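Local structure of PKS (Streptomyces sp. CNQ431, 5YDA) at residues A[235-246]-A[263-274]. The protein is the acyltransferase domain of a splenocin polyketide synthase, a broadly selective enzyme that probably loads acyl extender units onto the carrier protein. Numbering follows the deposited sequence.
Sequences ATVGVAACADTV and VACTVAGDTDAV
Val-263 meets Ala-240 through its carbonyl, whose O lies 3.1 Å from Ala-240 CA in a CA-H...O contact, where strand 235-239 has just ended in an inverse gamma turn centred on Ala-240. The antiparallel ladder begins at Cys-265. Cys-265 pairs with Val-239 through two backbone hydrogen bonds, and its SG, set between its own backbone N and carbonyl carbon (chi1 64°), lies 3.5 Å from Val-246 CG2 of the short helix 243-246. Thr-266 faces Gly-238 in a non-hydrogen-bonded pair, on the sheet face that also carries Thr-236 and Ala-268. Val-267 is gripped by Val-237, whose N donates to Val-267 O at 2.8 Å and whose O accepts from Val-267 N. Val-237 CG1 packs against Val-267 CB with both side chains projecting from the same face, while the Val-246 side chain runs antiparallel to that of Val-267, its CG1 3.6 Å from Val-267 CG2. Next, Ala-268 CB packs 3.7 Å from Thr-236 OG1, a hydroxyl hydrogen-bonded to the carbonyl of Ala-295. Gly-269 closes the ladder with two bonds to Ala-235. Asp-270 then caps helix 271-283: its OD1 accepts from Ala-273 N at 3.1 Å, from above the carboxylate plane. Four residues after Asp-270, Val-274 reaches back with CG2, 3.7 Å from Ala-235 O. Strands 235-239 and 264-269 are the central pair of a four-stranded antiparallel sheet, consistent with the small ferredoxin-like subdomain of acyltransferases. Six backbone bonds thus fix the register, while apolar contacts on the face of Val-237, Cys-265 and Val-267 attach the helices to the sheet.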
loop_
_atom_site.group_PDB
_atom_site.type_symbol
_atom_site.label_atom_id
_atom_site.label_comp_id
_atom_site.label_asym_id
_atom_site.label_seq_id
_atom_site.Cartn_x
_atom_site.Cartn_y
_atom_site.Cartn_z
ATOM N N ALA A 235 1.903 21.815 12.210
ATOM C CA ALA A 235 2.746 20.664 12.504
ATOM C C ALA A 235 1.887 19.483 12.917
ATOM O O ALA A 235 0.728 19.631 13.314
ATOM C CB ALA A 235 3.771 20.979 13.595
ATOM N N THR A 236 2.477 18.298 12.805
ATOM C CA THR A 236 1.810 17.047 13.124
ATOM C C THR A 236 2.761 16.200 13.958
ATOM O O THR A 236 3.963 16.146 13.681
ATOM C CB THR A 236 1.384 16.277 11.851
ATOM O OG1 THR A 236 0.591 17.130 11.015
ATOM C CG2 THR A 236 0.540 15.058 12.223
ATOM N N VAL A 237 2.226 15.560 14.995
ATOM C CA VAL A 237 3.005 14.665 15.832
ATOM C C VAL A 237 2.318 13.309 15.844
ATOM O O VAL A 237 1.099 13.222 16.032
ATOM C CB VAL A 237 3.198 15.233 17.254
ATOM C CG1 VAL A 237 1.854 15.495 17.925
ATOM C CG2 VAL A 237 4.083 14.294 18.104
ATOM N N GLY A 238 3.090 12.250 15.599
ATOM C CA GLY A 238 2.580 10.896 15.743
ATOM C C GLY A 238 2.829 10.436 17.167
ATOM O O GLY A 238 3.951 10.526 17.667
ATOM N N VAL A 239 1.771 9.975 17.828
ATOM C CA VAL A 239 1.814 9.572 19.224
ATOM C C VAL A 239 1.533 8.082 19.300
ATOM O O VAL A 239 0.500 7.615 18.800
ATOM C CB VAL A 239 0.793 10.345 20.077
ATOM C CG1 VAL A 239 0.939 9.954 21.551
ATOM C CG2 VAL A 239 0.937 11.858 19.877
ATOM N N ALA A 240 2.447 7.344 19.936
ATOM C CA ALA A 240 2.357 5.890 20.070
ATOM C C ALA A 240 1.555 5.562 21.324
ATOM O O ALA A 240 2.075 5.106 22.338
ATOM C CB ALA A 240 3.747 5.268 20.119
ATOM N N ALA A 241 0.272 5.866 21.246
ATOM C CA ALA A 241 -0.676 5.563 22.299
ATOM C C ALA A 241 -2.057 5.679 21.683
ATOM O O ALA A 241 -2.244 6.352 20.667
ATOM C CB ALA A 241 -0.529 6.506 23.487
ATOM N N CYS A 242 -3.019 5.012 22.301
ATOM C CA CYS A 242 -4.376 5.008 21.779
ATOM C C CYS A 242 -5.033 6.361 21.992
ATOM O O CYS A 242 -4.645 7.147 22.863
ATOM C CB CYS A 242 -5.219 3.937 22.445
ATOM S SG CYS A 242 -5.463 4.262 24.174
ATOM N N ALA A 243 -6.045 6.626 21.167
ATOM C CA ALA A 243 -6.668 7.941 21.151
ATOM C C ALA A 243 -7.252 8.316 22.508
ATOM O O ALA A 243 -7.240 9.497 22.871
ATOM C CB ALA A 243 -7.749 7.979 20.069
ATOM N N ASP A 244 -7.775 7.338 23.261
ATOM C CA ASP A 244 -8.355 7.619 24.576
ATOM C C ASP A 244 -7.337 8.260 25.513
ATOM O O ASP A 244 -7.683 9.137 26.312
ATOM C CB ASP A 244 -8.906 6.335 25.196
ATOM C CG ASP A 244 -10.236 5.919 24.591
ATOM O OD1 ASP A 244 -10.667 4.768 24.830
ATOM O OD2 ASP A 244 -10.852 6.747 23.877
ATOM N N THR A 245 -6.079 7.837 25.433
ATOM C CA THR A 245 -5.038 8.457 26.240
ATOM C C THR A 245 -4.686 9.856 25.736
ATOM O O THR A 245 -4.299 10.727 26.525
ATOM C CB THR A 245 -3.800 7.551 26.240
ATOM O OG1 THR A 245 -4.128 6.303 26.864
ATOM C CG2 THR A 245 -2.630 8.206 26.965
ATOM N N VAL A 246 -4.812 10.100 24.438
ATOM C CA VAL A 246 -4.378 11.382 23.893
ATOM C C VAL A 246 -5.472 12.442 24.000
ATOM O O VAL A 246 -5.187 13.613 24.274
ATOM C CB VAL A 246 -3.913 11.182 22.440
ATOM C CG1 VAL A 246 -3.505 12.497 21.830
ATOM C CG2 VAL A 246 -2.761 10.172 22.407
ATOM N N VAL A 263 -2.374 1.617 19.292
ATOM C CA VAL A 263 -1.154 2.193 19.846
ATOM C C VAL A 263 -0.621 3.306 18.953
ATOM O O VAL A 263 0.589 3.561 18.940
ATOM C CB VAL A 263 -0.060 1.118 20.041
ATOM C CG1 VAL A 263 -0.469 0.093 21.120
ATOM C CG2 VAL A 263 0.278 0.428 18.703
ATOM N N ALA A 264 -1.488 3.964 18.178
ATOM C CA ALA A 264 -0.986 4.965 17.238
ATOM C C ALA A 264 -2.083 5.959 16.877
ATOM O O ALA A 264 -3.172 5.568 16.445
ATOM C CB ALA A 264 -0.446 4.298 15.966
ATOM N N CYS A 265 -1.790 7.239 17.047
ATOM C CA CYS A 265 -2.674 8.275 16.543
ATOM C C CYS A 265 -1.803 9.472 16.201
ATOM O O CYS A 265 -0.615 9.500 16.521
ATOM C CB CYS A 265 -3.781 8.600 17.551
ATOM S SG CYS A 265 -3.161 9.289 19.063
ATOM N N THR A 266 -2.375 10.437 15.493
ATOM C CA THR A 266 -1.639 11.652 15.163
ATOM C C THR A 266 -2.428 12.875 15.609
ATOM O O THR A 266 -3.664 12.865 15.636
ATOM C CB THR A 266 -1.332 11.758 13.659
ATOM O OG1 THR A 266 -2.564 11.883 12.941
ATOM C CG2 THR A 266 -0.588 10.526 13.182
ATOM N N VAL A 267 -1.694 13.923 15.965
ATOM C CA VAL A 267 -2.272 15.176 16.427
ATOM C C VAL A 267 -1.639 16.298 15.620
ATOM O O VAL A 267 -0.425 16.288 15.380
ATOM C CB VAL A 267 -2.061 15.393 17.944
ATOM C CG1 VAL A 267 -2.606 16.746 18.366
ATOM C CG2 VAL A 267 -2.759 14.284 18.754
ATOM N N ALA A 268 -2.470 17.243 15.165
ATOM C CA ALA A 268 -2.035 18.316 14.279
ATOM C C ALA A 268 -2.574 19.652 14.775
ATOM O O ALA A 268 -3.624 19.716 15.420
ATOM C CB ALA A 268 -2.511 18.078 12.841
ATOM N N GLY A 269 -1.851 20.720 14.456
ATOM C CA GLY A 269 -2.280 22.056 14.833
ATOM C C GLY A 269 -1.148 23.028 14.595
ATOM O O GLY A 269 -0.191 22.708 13.878
ATOM N N ASP A 270 -1.243 24.206 15.220
ATOM C CA ASP A 270 -0.143 25.139 15.016
ATOM C C ASP A 270 1.073 24.676 15.804
ATOM O O ASP A 270 0.964 23.926 16.775
ATOM C CB ASP A 270 -0.527 26.571 15.386
ATOM C CG ASP A 270 -0.944 26.710 16.809
ATOM O OD1 ASP A 270 -0.061 26.962 17.683
ATOM O OD2 ASP A 270 -2.171 26.598 17.036
ATOM N N THR A 271 2.246 25.112 15.350
ATOM C CA THR A 271 3.484 24.541 15.860
ATOM C C THR A 271 3.645 24.788 17.356
ATOM O O THR A 271 4.103 23.901 18.082
ATOM C CB THR A 271 4.670 25.090 15.070
ATOM O OG1 THR A 271 4.423 24.876 13.672
ATOM C CG2 THR A 271 5.939 24.350 15.442
ATOM N N ASP A 272 3.242 25.968 17.840
ATOM C CA ASP A 272 3.339 26.270 19.269
ATOM C C ASP A 272 2.520 25.290 20.101
ATOM O O ASP A 272 2.995 24.771 21.115
ATOM C CB ASP A 272 2.866 27.700 19.548
ATOM C CG ASP A 272 3.895 28.744 19.165
ATOM O OD1 ASP A 272 5.074 28.376 18.931
ATOM O OD2 ASP A 272 3.520 29.940 19.112
ATOM N N ALA A 273 1.267 25.065 19.709
ATOM C CA ALA A 273 0.424 24.115 20.423
ATOM C C ALA A 273 1.017 22.706 20.380
ATOM O O ALA A 273 0.943 21.965 21.367
ATOM C CB ALA A 273 -0.987 24.128 19.834
ATOM N N VAL A 274 1.619 22.325 19.252
ATOM C CA VAL A 274 2.202 20.990 19.143
ATOM C C VAL A 274 3.430 20.879 20.041
ATOM O O VAL A 274 3.638 19.847 20.699
ATOM C CB VAL A 274 2.526 20.660 17.669
ATOM C CG1 VAL A 274 3.461 19.462 17.566
ATOM C CG2 VAL A 274 1.246 20.381 16.894
#